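Local coordinates for D-glycero-alpha-D-manno-heptose 7-phosphate kinase (Campylobacter jejuni subsp. jejuni, PDB 4N3O), which phosphorylates D-glycero-alpha-D-manno-heptose 7-phosphate at C-1 with ATP, giving the 1,7-bisphosphate on the way to the GDP-heptose used in capsule biosynthesis, at residues E176-N179 / N180-I184; I236-D239 / A240-M243; L259-S262 / W263-K266; N315-K318 / A319-E323. All coordinates share one frame; numbering follows the deposited sequence.

Interaction 1 (E176-N179 / N180-I184); sequences EFYN and NKRVI
Tyr178 O is gripped by two successive backbone amides on the returning side of the turn: Lys181 N at 3.0 Å, standing above the carbonyl plane, and Arg182 N through a weak, bent bond. Lys181 and Arg182 thus share one partner across the pair, a classic beta bulge, and it sits at the turn of the beta hairpin formed by strands 172-178 and 182-188. Asn179 and Asn180, both with positive phi, carry the chain round. Tyr178 N completes the pair by bonding to Arg182 O. Past the bulge the pairing is regular antiparallel: Glu176 N lies 2.9 Å from Ile184 O, and Ile184 N returns an equally short bond to Glu176 O. At the ends, Glu176 OE1 makes a salt bridge to Lys244 and Asn180 OD1 bonds to Thr32 on strand 31-40. Tyr178 and Arg182 share one face of the hairpin. The arginine chain bends at chi3 (40°), which brings the guanidinium back obliquely toward the tyrosine, Arg182 NH1 to Tyr178 CB 3.2 Å, with its plane 32° from the phenol ring. On the other face Phe177 and Val183, a non-hydrogen-bonded pair, run side by side; Val183 CG2 lies in plane at the edge of the Phe177 ring, 3.8 Å from CD1.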
ATOM      1  N   GLU A 176      22.244   8.693  12.152  1.00 67.30           N
ATOM      2  CA  GLU A 176      23.592   9.249  12.139  1.00 72.55           C
ATOM      3  C   GLU A 176      24.525   8.299  12.852  1.00 71.22           C
ATOM      4  O   GLU A 176      24.186   7.732  13.892  1.00 68.43           O
ATOM      5  CB  GLU A 176      23.596  10.648  12.751  1.00 75.14           C
ATOM      6  CG  GLU A 176      22.997  11.665  11.789  1.00 79.15           C
ATOM      7  CD  GLU A 176      22.575  12.955  12.452  1.00 85.46           C
ATOM      8  OE1 GLU A 176      23.070  14.033  12.034  1.00 85.17           O
ATOM      9  OE2 GLU A 176      21.755  12.883  13.399  1.00 86.67           O
ATOM     10  N   PHE A 177      25.693   8.103  12.258  1.00 74.11           N
ATOM     11  CA  PHE A 177      26.671   7.173  12.800  1.00 79.79           C
ATOM     12  C   PHE A 177      27.893   7.875  13.387  1.00 83.82           C
ATOM     13  O   PHE A 177      28.459   8.795  12.782  1.00 83.07           O
ATOM     14  CB  PHE A 177      27.092   6.187  11.716  1.00 79.91           C
ATOM     15  CG  PHE A 177      25.940   5.480  11.079  1.00 78.54           C
ATOM     16  CD1 PHE A 177      25.162   4.596  11.819  1.00 77.34           C
ATOM     17  CD2 PHE A 177      25.629   5.691   9.742  1.00 77.43           C
ATOM     18  CE1 PHE A 177      24.089   3.941  11.242  1.00 75.28           C
ATOM     19  CE2 PHE A 177      24.560   5.036   9.157  1.00 76.54           C
ATOM     20  CZ  PHE A 177      23.787   4.161   9.909  1.00 73.99           C
ATOM     21  N   TYR A 178      28.282   7.436  14.581  1.00 87.32           N
ATOM     22  CA  TYR A 178      29.432   7.991  15.269  1.00 95.17           C
ATOM     23  C   TYR A 178      30.434   6.901  15.662  1.00101.01           C
ATOM     24  O   TYR A 178      30.103   5.949  16.378  1.00 98.28           O
ATOM     25  CB  TYR A 178      28.992   8.787  16.497  1.00 94.22           C
ATOM     26  CG  TYR A 178      28.225  10.035  16.149  1.00 93.49           C
ATOM     27  CD1 TYR A 178      28.887  11.234  15.908  1.00 96.79           C
ATOM     28  CD2 TYR A 178      26.834  10.020  16.052  1.00 92.57           C
ATOM     29  CE1 TYR A 178      28.190  12.386  15.583  1.00 98.41           C
ATOM     30  CE2 TYR A 178      26.124  11.168  15.729  1.00 90.32           C
ATOM     31  CZ  TYR A 178      26.807  12.346  15.495  1.00 94.06           C
ATOM     32  OH  TYR A 178      26.120  13.486  15.173  1.00 95.13           O
ATOM     33  N   ASN A 179      31.652   7.051  15.153  1.00108.70           N
ATOM     34  CA  ASN A 179      32.761   6.147  15.438  1.00116.61           C
ATOM     35  C   ASN A 179      32.404   4.680  15.156  1.00115.22           C
ATOM     36  O   ASN A 179      32.846   3.775  15.864  1.00105.36           O
ATOM     37  CB  ASN A 179      33.220   6.349  16.892  1.00122.29           C
ATOM     38  CG  ASN A 179      34.669   5.934  17.131  1.00131.36           C
ATOM     39  OD1 ASN A 179      35.142   5.977  18.265  1.00136.33           O
ATOM     40  ND2 ASN A 179      35.385   5.556  16.072  1.00134.30           N
ATOM     41  N   ASN A 180      31.593   4.472  14.114  1.00119.92           N
ATOM     42  CA  ASN A 180      31.148   3.141  13.681  1.00119.86           C
ATOM     43  C   ASN A 180      30.575   2.319  14.830  1.00120.33           C
ATOM     44  O   ASN A 180      30.573   1.086  14.776  1.00118.63           O
ATOM     45  CB  ASN A 180      32.317   2.364  13.059  1.00125.19           C
ATOM     46  CG  ASN A 180      33.047   3.149  11.984  1.00129.34           C
ATOM     47  OD1 ASN A 180      32.902   4.364  11.876  1.00141.59           O
ATOM     48  ND2 ASN A 180      33.860   2.455  11.197  1.00128.72           N
ATOM     49  N   LYS A 181      30.075   3.002  15.857  1.00121.37           N
ATOM     50  CA  LYS A 181      29.580   2.324  17.052  1.00119.04           C
ATOM     51  C   LYS A 181      28.175   2.845  17.411  1.00107.89           C
ATOM     52  O   LYS A 181      27.181   2.135  17.250  1.00 96.07           O
ATOM     53  CB  LYS A 181      30.591   2.562  18.198  1.00119.38           C
ATOM     54  CG  LYS A 181      30.722   1.450  19.231  1.00124.00           C
ATOM     55  CD  LYS A 181      29.437   1.132  19.971  1.00125.70           C
ATOM     56  CE  LYS A 181      29.682   0.027  20.990  1.00127.73           C
ATOM     57  NZ  LYS A 181      28.439  -0.374  21.706  1.00127.19           N
ATOM     58  N   ARG A 182      28.102   4.093  17.868  1.00104.41           N
ATOM     59  CA  ARG A 182      26.829   4.700  18.261  1.00105.77           C
ATOM     60  C   ARG A 182      25.932   5.091  17.082  1.00101.49           C
ATOM     61  O   ARG A 182      26.267   5.972  16.290  1.00 97.37           O
ATOM     62  CB  ARG A 182      27.075   5.931  19.145  1.00109.78           C
ATOM     63  CG  ARG A 182      27.274   5.625  20.622  1.00118.51           C
ATOM     64  CD  ARG A 182      27.789   6.837  21.398  1.00127.76           C
ATOM     65  NE  ARG A 182      27.160   8.092  20.970  1.00127.22           N
ATOM     66  CZ  ARG A 182      27.715   8.990  20.150  1.00124.33           C
ATOM     67  NH1 ARG A 182      28.943   8.815  19.668  1.00123.47           N
ATOM     68  NH2 ARG A 182      27.043  10.089  19.823  1.00122.20           N
ATOM     69  N   VAL A 183      24.791   4.422  16.974  1.00 90.46           N
ATOM     70  CA  VAL A 183      23.827   4.743  15.943  1.00 87.91           C
ATOM     71  C   VAL A 183      22.788   5.614  16.619  1.00 85.21           C
ATOM     72  O   VAL A 183      22.109   5.170  17.552  1.00 82.25           O
ATOM     73  CB  VAL A 183      23.124   3.500  15.360  1.00 85.87           C
ATOM     74  CG1 VAL A 183      22.151   3.917  14.260  1.00 84.33           C
ATOM     75  CG2 VAL A 183      24.140   2.499  14.823  1.00 87.58           C
ATOM     76  N   ILE A 184      22.709   6.870  16.197  1.00 80.83           N
ATOM     77  CA  ILE A 184      21.706   7.786  16.720  1.00 78.73           C
ATOM     78  C   ILE A 184      20.564   7.736  15.704  1.00 74.58           C
ATOM     79  O   ILE A 184      20.744   7.991  14.507  1.00 68.03           O
ATOM     80  CB  ILE A 184      22.271   9.204  16.980  1.00 82.49           C
ATOM     81  CG1 ILE A 184      23.016   9.238  18.324  1.00 85.92           C
ATOM     82  CG2 ILE A 184      21.151  10.230  17.089  1.00 81.66           C
ATOM     83  CD1 ILE A 184      24.046   8.143  18.514  1.00 87.13           C
TER

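Interaction 2 (I236-D239 / A240-M243); sequences IKQD and AIKM
Ile236 O accepts the amide of Ala240 at 3.1 Å (O to N), the first of four successive i to i+4 bonds that make this stretch plain alpha helix, the opening turns of helix 236-248. Lys237 O comes next; its bond from Ile241 N is straight but long and weak. The Lys237 side chain is fully extended and leads away to a salt bridge with Asp29. Gln238 meets Ile241 with both backbone and side chain. Its backbone O takes the amide of Lys242 at 3.0 Å (O to N) and is also approached by Ile241 CG1 at 3.2 Å. That close approach follows from the chi1 of Ile241 (55°), which wedges CG1 between its own backbone N and carbonyl carbon and turns CD1 back along the helix. Gln238 is bent at chi2 (64°), so that its amide end crosses this isoleucine and OE1 stands 3.6 Å from Ile241 CD1. Asp239 O receives Met243 N at 2.9 Å, while the Asp239 carboxylate and the Lys242 ammonium stay beyond salt-bridge range, OD1 to NZ 4.5 Å. The buried side of the helix lies on strand 31-40, where Ile236 meets Tyr34, Ala240 meets Tyr31, and selenomethionine Met243 touches Leu36; Met243 also reaches Leu255 and Ile258 of helix 252-262.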
ATOM      1  N   ILE A 236      29.462  15.436   2.922  1.00106.11           N
ATOM      2  CA  ILE A 236      28.437  14.469   3.298  1.00103.26           C
ATOM      3  C   ILE A 236      27.676  14.899   4.557  1.00100.12           C
ATOM      4  O   ILE A 236      26.449  14.866   4.566  1.00 93.57           O
ATOM      5  CB  ILE A 236      29.037  13.055   3.460  1.00105.38           C
ATOM      6  CG1 ILE A 236      29.431  12.512   2.078  1.00105.85           C
ATOM      7  CG2 ILE A 236      28.038  12.113   4.116  1.00106.45           C
ATOM      8  CD1 ILE A 236      30.008  11.113   2.087  1.00108.84           C
ATOM      9  N   LYS A 237      28.393  15.306   5.606  1.00101.48           N
ATOM     10  CA  LYS A 237      27.734  15.758   6.844  1.00 97.89           C
ATOM     11  C   LYS A 237      26.934  17.044   6.611  1.00 98.58           C
ATOM     12  O   LYS A 237      26.032  17.374   7.384  1.00104.11           O
ATOM     13  CB  LYS A 237      28.747  15.980   7.961  1.00 95.78           C
ATOM     14  CG  LYS A 237      28.131  16.426   9.281  1.00 94.47           C
ATOM     15  CD  LYS A 237      29.203  16.606  10.342  1.00 99.11           C
ATOM     16  CE  LYS A 237      28.611  17.016  11.678  1.00 99.51           C
ATOM     17  NZ  LYS A 237      29.677  17.113  12.712  1.00106.81           N
ATOM     18  N   GLN A 238      27.288  17.774   5.559  1.00 95.67           N
ATOM     19  CA  GLN A 238      26.576  18.989   5.203  1.00 95.27           C
ATOM     20  C   GLN A 238      25.273  18.584   4.509  1.00 82.82           C
ATOM     21  O   GLN A 238      24.216  19.160   4.762  1.00 74.38           O
ATOM     22  CB  GLN A 238      27.436  19.869   4.277  1.00102.87           C
ATOM     23  CG  GLN A 238      26.817  21.216   3.924  1.00107.56           C
ATOM     24  CD  GLN A 238      26.643  22.124   5.131  1.00115.23           C
ATOM     25  OE1 GLN A 238      27.346  21.986   6.139  1.00115.36           O
ATOM     26  NE2 GLN A 238      25.712  23.072   5.030  1.00117.87           N
ATOM     27  N   ASP A 239      25.357  17.584   3.637  1.00 78.60           N
ATOM     28  CA  ASP A 239      24.175  17.087   2.931  1.00 81.31           C
ATOM     29  C   ASP A 239      23.144  16.518   3.905  1.00 72.22           C
ATOM     30  O   ASP A 239      21.951  16.632   3.668  1.00 70.62           O
ATOM     31  CB  ASP A 239      24.569  16.049   1.870  1.00 83.05           C
ATOM     32  CG  ASP A 239      25.260  16.681   0.667  1.00 86.42           C
ATOM     33  OD1 ASP A 239      24.836  17.787   0.252  1.00 87.06           O
ATOM     34  OD2 ASP A 239      26.203  16.067   0.122  1.00 86.91           O
ATOM     35  N   ALA A 240      23.621  15.931   4.998  1.00 68.44           N
ATOM     36  CA  ALA A 240      22.758  15.368   6.032  1.00 72.94           C
ATOM     37  C   ALA A 240      21.939  16.464   6.713  1.00 74.28           C
ATOM     38  O   ALA A 240      20.711  16.412   6.713  1.00 65.81           O
ATOM     39  CB  ALA A 240      23.586  14.613   7.071  1.00 77.03           C
ATOM     40  N   ILE A 241      22.610  17.447   7.311  1.00 75.19           N
ATOM     41  CA  ILE A 241      21.866  18.531   7.971  1.00 78.21           C
ATOM     42  C   ILE A 241      20.968  19.281   6.973  1.00 72.85           C
ATOM     43  O   ILE A 241      19.903  19.780   7.334  1.00 70.35           O
ATOM     44  CB  ILE A 241      22.787  19.509   8.733  1.00 83.75           C
ATOM     45  CG1 ILE A 241      23.874  20.083   7.806  1.00 91.00           C
ATOM     46  CG2 ILE A 241      23.410  18.817   9.939  1.00 89.27           C
ATOM     47  CD1 ILE A 241      24.969  20.848   8.530  1.00 92.31           C
ATOM     48  N   LYS A 242      21.380  19.316   5.715  1.00 69.45           N
ATOM     49  CA  LYS A 242      20.608  20.005   4.705  1.00 70.67           C
ATOM     50  C   LYS A 242      19.341  19.210   4.410  1.00 65.56           C
ATOM     51  O   LYS A 242      18.283  19.794   4.207  1.00 60.93           O
ATOM     52  CB  LYS A 242      21.440  20.213   3.442  1.00 76.20           C
ATOM     53  CG  LYS A 242      20.861  21.245   2.489  1.00 83.98           C
ATOM     54  CD  LYS A 242      21.710  21.424   1.231  1.00 89.71           C
ATOM     55  CE  LYS A 242      23.108  21.941   1.552  1.00 94.65           C
ATOM     56  NZ  LYS A 242      23.897  22.229   0.321  1.00 98.55           N
HETATM   57  N   MSE A 243      19.458  17.878   4.412  1.00 61.12           N
HETATM   58  CA  MSE A 243      18.317  16.994   4.169  1.00 58.64           C
HETATM   59  C   MSE A 243      17.373  16.976   5.352  1.00 53.37           C
HETATM   60  O   MSE A 243      16.186  16.850   5.164  1.00 51.88           O
HETATM   61  CB  MSE A 243      18.752  15.575   3.839  1.00 61.90           C
HETATM   62  CG  MSE A 243      17.678  14.794   3.071  1.00 60.55           C
HETATM   63 SE   MSE A 243      18.477  13.061   2.537  0.81 77.51          SE
HETATM   64  CE  MSE A 243      19.805  13.685   1.223  1.00 81.02           C
TER

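Interaction 3 (L259-S262 / W263-K266); sequences LGKS and WRSK
Leu259 O takes two donors at the end of helix 252-262: Trp263 N at 3.2 Å, nearly straight out from the carbonyl, and the hydroxyl of Ser262, whose OG lies 3.1 Å away in the carbonyl plane and on a lone pair. Ser262 reaches back because chi1 is 68°, which turns OG into the span between its own N and carbonyl carbon. Trp263 N also makes a weak second bond to Gly260 O, and its indole NE1 gives its hydrogen to Leu17 O on strand 6-21. Lys261 O is satisfied by Arg264 N at 2.8 Å, a straight bond whose donor stands well above the carbonyl plane; with its i to i+3 spacing it tightens the chain as the helix gives way to loop. Ser262 O has Ser265 OG within 2.7 Å. The Arg264 chain bends at chi3 (-56°) and folds its guanidinium back over the last turn, one face lying on Lys261 CA. NH1 comes 3.5 Å from Lys261 CD, where the two chains cross at about a right angle. The buried indole meets the rings of Phe305 and Phe307. Such a C-terminal turn, i to i+4 bonding passing to i to i+3, is common at helix ends; here, in the GHMP kinase C-terminal family region, it packs on strands 290-296 and 303-308 and on strand 6-21.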
ATOM      1  N   LEU A 259      18.321  14.785  -2.852  1.00 59.55           N
ATOM      2  CA  LEU A 259      18.231  13.364  -3.085  1.00 59.18           C
ATOM      3  C   LEU A 259      18.895  13.137  -4.431  1.00 60.13           C
ATOM      4  O   LEU A 259      19.776  12.298  -4.560  1.00 59.61           O
ATOM      5  CB  LEU A 259      16.775  12.884  -3.068  1.00 59.84           C
ATOM      6  CG  LEU A 259      16.097  12.922  -1.689  1.00 60.96           C
ATOM      7  CD1 LEU A 259      14.604  12.609  -1.758  1.00 59.25           C
ATOM      8  CD2 LEU A 259      16.792  11.964  -0.736  1.00 63.74           C
ATOM      9  N   GLY A 260      18.502  13.942  -5.420  1.00 64.96           N
ATOM     10  CA  GLY A 260      19.070  13.858  -6.764  1.00 67.45           C
ATOM     11  C   GLY A 260      20.584  13.774  -6.723  1.00 71.47           C
ATOM     12  O   GLY A 260      21.183  12.933  -7.385  1.00 74.84           O
ATOM     13  N   LYS A 261      21.199  14.631  -5.916  1.00 75.21           N
ATOM     14  CA  LYS A 261      22.651  14.655  -5.802  1.00 77.76           C
ATOM     15  C   LYS A 261      23.249  13.339  -5.294  1.00 78.00           C
ATOM     16  O   LYS A 261      24.036  12.713  -5.997  1.00 77.25           O
ATOM     17  CB  LYS A 261      23.108  15.816  -4.910  1.00 81.69           C
ATOM     18  CG  LYS A 261      24.617  15.899  -4.726  1.00 88.76           C
ATOM     19  CD  LYS A 261      25.340  16.093  -6.055  1.00 95.38           C
ATOM     20  CE  LYS A 261      26.848  15.952  -5.906  1.00100.26           C
ATOM     21  NZ  LYS A 261      27.246  14.578  -5.481  1.00 96.33           N
ATOM     22  N   SER A 262      22.874  12.921  -4.083  1.00 79.46           N
ATOM     23  CA  SER A 262      23.427  11.690  -3.474  1.00 79.71           C
ATOM     24  C   SER A 262      23.302  10.451  -4.369  1.00 81.34           C
ATOM     25  O   SER A 262      24.044   9.478  -4.212  1.00 76.23           O
ATOM     26  CB  SER A 262      22.761  11.398  -2.131  1.00 82.82           C
ATOM     27  OG  SER A 262      21.400  11.044  -2.300  1.00 78.81           O
ATOM     28  N   TRP A 263      22.361  10.499  -5.301  1.00 80.21           N
ATOM     29  CA  TRP A 263      22.135   9.396  -6.227  1.00 83.46           C
ATOM     30  C   TRP A 263      23.144   9.347  -7.378  1.00 96.75           C
ATOM     31  O   TRP A 263      23.176   8.378  -8.140  1.00106.70           O
ATOM     32  CB  TRP A 263      20.711   9.487  -6.745  1.00 80.11           C
ATOM     33  CG  TRP A 263      19.697   9.018  -5.744  1.00 76.01           C
ATOM     34  CD1 TRP A 263      19.817   9.005  -4.376  1.00 72.76           C
ATOM     35  CD2 TRP A 263      18.372   8.591  -6.030  1.00 71.78           C
ATOM     36  NE1 TRP A 263      18.661   8.540  -3.803  1.00 66.43           N
ATOM     37  CE2 TRP A 263      17.752   8.288  -4.797  1.00 70.68           C
ATOM     38  CE3 TRP A 263      17.648   8.420  -7.213  1.00 75.40           C
ATOM     39  CZ2 TRP A 263      16.444   7.817  -4.718  1.00 75.27           C
ATOM     40  CZ3 TRP A 263      16.349   7.946  -7.134  1.00 79.81           C
ATOM     41  CH2 TRP A 263      15.759   7.655  -5.897  1.00 75.51           C
ATOM     42  N   ARG A 264      23.954  10.396  -7.505  1.00 99.40           N
ATOM     43  CA  ARG A 264      25.011  10.448  -8.514  1.00101.31           C
ATOM     44  C   ARG A 264      26.325  10.449  -7.736  1.00102.14           C
ATOM     45  O   ARG A 264      26.904  11.505  -7.476  1.00103.48           O
ATOM     46  CB  ARG A 264      24.887  11.707  -9.375  1.00 96.69           C
ATOM     47  CG  ARG A 264      23.549  11.859 -10.079  1.00 93.99           C
ATOM     48  CD  ARG A 264      23.544  13.099 -10.957  1.00 95.65           C
ATOM     49  NE  ARG A 264      23.881  14.307 -10.198  1.00 98.83           N
ATOM     50  CZ  ARG A 264      23.004  15.134  -9.623  1.00 97.44           C
ATOM     51  NH1 ARG A 264      23.455  16.192  -8.953  1.00 93.60           N
ATOM     52  NH2 ARG A 264      21.684  14.921  -9.704  1.00 94.20           N
ATOM     53  N   SER A 265      26.779   9.261  -7.344  1.00106.59           N
ATOM     54  CA  SER A 265      27.988   9.130  -6.529  1.00108.70           C
ATOM     55  C   SER A 265      29.160   8.507  -7.269  1.00107.19           C
ATOM     56  O   SER A 265      30.145   9.170  -7.594  1.00108.61           O
ATOM     57  CB  SER A 265      27.683   8.265  -5.295  1.00105.18           C
ATOM     58  OG  SER A 265      26.629   8.805  -4.529  1.00106.84           O
ATOM     59  N   LYS A 266      29.010   7.218  -7.532  1.00108.23           N
ATOM     60  CA  LYS A 266      30.023   6.376  -8.146  1.00111.24           C
ATOM     61  C   LYS A 266      29.455   4.979  -8.013  1.00108.29           C
ATOM     62  O   LYS A 266      29.247   4.285  -9.002  1.00108.16           O
ATOM     63  CB  LYS A 266      31.350   6.451  -7.379  1.00113.84           C
ATOM     64  CG  LYS A 266      32.315   5.307  -7.676  1.00117.05           C
ATOM     65  CD  LYS A 266      33.429   5.242  -6.641  1.00123.93           C
ATOM     66  CE  LYS A 266      34.302   4.004  -6.809  1.00123.17           C
ATOM     67  NZ  LYS A 266      35.031   3.971  -8.104  1.00122.77           N
TER

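Interaction 4 (N315-K318 / A319-E323); sequences NLIK and ALRKE
Asn315 O, Leu316 O and Ile317 O accept, in order, the amides of Ala319, Leu320 and Arg321, three i to i+4 bonds of alpha helix. The middle one, Leu320 N to Leu316 O at 3.0 Å, is almost perfectly straight (174°). Beyond them the spacing shortens: Lys322 N bonds to Ala319 O and Glu323 N to Leu320 O, the latter closing a type I beta turn from Leu320 to Glu323. On the inward side Leu316 and Leu320, one turn apart, lie alongside each other and point the same way, with Leu316 CD1 4.0 Å from Leu320 CG. This apolar pair seats helix 313-320, part of the GHMP kinase C-terminal region, on the four-stranded antiparallel sheet: both leucines touch Val203, Leu316 also meets Val308, and Leu320 meets Phe306 and Val327. Helix 276-287 packs beside them, and Glu323 makes a salt bridge to its Arg280. Ile317 and Arg321 run side by side on another side of the helix. Ile317 CG2, anti to its own backbone N because CG1 takes chi1 near -70°, sits beneath one face of the Arg321 guanidinium, 3.2 Å from its plane and offset toward the rim, with NH2 the nearest nitrogen at 3.3 Å. Lys318 doubles back at chi3 (70°), which brings its ammonium to the Asn315 amide oxygen, NZ to OD1 3.1 Å. Asn315 also packs on Pro61 of the second subunit, and Lys322 CG rests 3.6 Å from Lys318 O.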
ATOM      1  N   ASN A 315       2.893   6.798 -18.047  1.00 40.50           N
ATOM      2  CA  ASN A 315       3.585   6.362 -19.248  1.00 41.74           C
ATOM      3  C   ASN A 315       4.912   5.640 -18.905  1.00 37.78           C
ATOM      4  O   ASN A 315       5.295   4.725 -19.588  1.00 38.61           O
ATOM      5  CB  ASN A 315       3.762   7.509 -20.268  1.00 45.62           C
ATOM      6  CG  ASN A 315       2.448   7.862 -21.000  1.00 55.33           C
ATOM      7  OD1 ASN A 315       1.682   6.979 -21.417  1.00 51.80           O
ATOM      8  ND2 ASN A 315       2.190   9.167 -21.168  1.00 62.03           N
ATOM      9  N   LEU A 316       5.586   6.043 -17.847  1.00 36.19           N
ATOM     10  CA  LEU A 316       6.801   5.343 -17.425  1.00 38.24           C
ATOM     11  C   LEU A 316       6.441   3.920 -16.993  1.00 36.56           C
ATOM     12  O   LEU A 316       7.053   2.950 -17.426  1.00 36.33           O
ATOM     13  CB  LEU A 316       7.482   6.091 -16.292  1.00 36.44           C
ATOM     14  CG  LEU A 316       8.656   5.414 -15.589  1.00 36.31           C
ATOM     15  CD1 LEU A 316       9.677   4.869 -16.570  1.00 36.85           C
ATOM     16  CD2 LEU A 316       9.282   6.432 -14.642  1.00 36.78           C
ATOM     17  N   ILE A 317       5.421   3.805 -16.155  1.00 38.84           N
ATOM     18  CA  ILE A 317       4.952   2.507 -15.693  1.00 38.86           C
ATOM     19  C   ILE A 317       4.567   1.635 -16.895  1.00 40.31           C
ATOM     20  O   ILE A 317       4.919   0.461 -16.964  1.00 38.85           O
ATOM     21  CB  ILE A 317       3.778   2.677 -14.720  1.00 37.70           C
ATOM     22  CG1 ILE A 317       4.291   3.278 -13.415  1.00 39.93           C
ATOM     23  CG2 ILE A 317       3.126   1.347 -14.411  1.00 38.87           C
ATOM     24  CD1 ILE A 317       3.222   3.536 -12.380  1.00 39.65           C
ATOM     25  N   LYS A 318       3.891   2.237 -17.863  1.00 40.48           N
ATOM     26  CA  LYS A 318       3.457   1.522 -19.050  1.00 43.50           C
ATOM     27  C   LYS A 318       4.657   0.968 -19.852  1.00 42.39           C
ATOM     28  O   LYS A 318       4.628  -0.174 -20.331  1.00 43.29           O
ATOM     29  CB  LYS A 318       2.586   2.449 -19.910  1.00 47.28           C
ATOM     30  CG  LYS A 318       1.904   1.782 -21.091  1.00 51.53           C
ATOM     31  CD  LYS A 318       1.023   2.755 -21.873  1.00 53.26           C
ATOM     32  CE  LYS A 318       1.847   3.786 -22.633  1.00 56.38           C
ATOM     33  NZ  LYS A 318       0.989   4.715 -23.410  1.00 57.25           N
ATOM     34  N   ALA A 319       5.708   1.759 -20.008  1.00 38.74           N
ATOM     35  CA  ALA A 319       6.866   1.265 -20.743  1.00 41.58           C
ATOM     36  C   ALA A 319       7.520   0.125 -19.938  1.00 41.80           C
ATOM     37  O   ALA A 319       7.803  -0.938 -20.482  1.00 42.45           O
ATOM     38  CB  ALA A 319       7.857   2.386 -21.037  1.00 42.37           C
ATOM     39  N   LEU A 320       7.703   0.325 -18.638  1.00 41.26           N
ATOM     40  CA  LEU A 320       8.313  -0.717 -17.809  1.00 45.13           C
ATOM     41  C   LEU A 320       7.527  -2.046 -17.786  1.00 47.75           C
ATOM     42  O   LEU A 320       8.142  -3.115 -17.812  1.00 48.41           O
ATOM     43  CB  LEU A 320       8.570  -0.214 -16.380  1.00 44.19           C
ATOM     44  CG  LEU A 320       9.648   0.874 -16.204  1.00 44.63           C
ATOM     45  CD1 LEU A 320       9.706   1.289 -14.758  1.00 43.84           C
ATOM     46  CD2 LEU A 320      11.033   0.408 -16.643  1.00 47.16           C
ATOM     47  N   ARG A 321       6.193  -1.997 -17.768  1.00 49.78           N
ATOM     48  CA  ARG A 321       5.406  -3.244 -17.751  1.00 53.53           C
ATOM     49  C   ARG A 321       5.636  -4.142 -18.984  1.00 53.00           C
ATOM     50  O   ARG A 321       5.241  -5.313 -18.974  1.00 52.84           O
ATOM     51  CB  ARG A 321       3.895  -2.992 -17.627  1.00 63.32           C
ATOM     52  CG  ARG A 321       3.403  -2.290 -16.363  1.00 69.43           C
ATOM     53  CD  ARG A 321       1.897  -2.529 -16.187  1.00 75.80           C
ATOM     54  NE  ARG A 321       1.214  -1.548 -15.333  1.00 78.39           N
ATOM     55  CZ  ARG A 321       1.275  -1.499 -14.001  1.00 77.32           C
ATOM     56  NH1 ARG A 321       2.033  -2.350 -13.315  1.00 76.09           N
ATOM     57  NH2 ARG A 321       0.597  -0.556 -13.350  1.00 79.31           N
ATOM     58  N   LYS A 322       6.248  -3.599 -20.039  1.00 51.32           N
ATOM     59  CA  LYS A 322       6.511  -4.369 -21.266  1.00 52.33           C
ATOM     60  C   LYS A 322       7.843  -5.084 -21.192  1.00 53.03           C
ATOM     61  O   LYS A 322       8.199  -5.843 -22.090  1.00 54.91           O
ATOM     62  CB  LYS A 322       6.506  -3.461 -22.492  1.00 53.25           C
ATOM     63  CG  LYS A 322       5.166  -2.821 -22.738  1.00 55.02           C
ATOM     64  CD  LYS A 322       5.194  -1.819 -23.866  1.00 56.91           C
ATOM     65  CE  LYS A 322       3.831  -1.150 -23.977  1.00 59.76           C
ATOM     66  NZ  LYS A 322       3.878   0.095 -24.780  1.00 63.67           N
ATOM     67  N   GLU A 323       8.577  -4.838 -20.121  1.00 51.97           N
ATOM     68  CA  GLU A 323       9.868  -5.456 -19.940  1.00 54.10           C
ATOM     69  C   GLU A 323       9.719  -6.690 -19.065  1.00 53.82           C
ATOM     70  O   GLU A 323       8.634  -6.965 -18.543  1.00 57.63           O
ATOM     71  CB  GLU A 323      10.839  -4.439 -19.359  1.00 56.83           C
ATOM     72  CG  GLU A 323      11.032  -3.218 -20.265  1.00 57.04           C
ATOM     73  CD  GLU A 323      11.684  -3.562 -21.607  1.00 63.00           C
ATOM     74  OE1 GLU A 323      11.578  -2.756 -22.561  1.00 61.54           O
ATOM     75  OE2 GLU A 323      12.302  -4.646 -21.717  1.00 69.19           O
TER

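The four contacts follow one another along the chain without interleaving. Interactions 2 and 3 touch directly: Met243 SE packs against Leu259 CD2 at 3.8 Å, joining two consecutive helices. Interaction 1 comes within about 5 Å of interaction 2 (nearest atoms). These three lie near the probable substrate pocket, lined by similarity by Gly20, Thr22 and Asp23: the side chain of Asn180 is about 6 Å from that of Asp23, the side chain of Ile236 about 4 Å from that of Thr22, and the side chain of Ser262 about 7 Å from Gly20. The side chain of Phe177 is about 9 Å from that of Asp163, the probable proton acceptor. Interaction 4 stands apart, its centre about 40 Å from that of interaction 1.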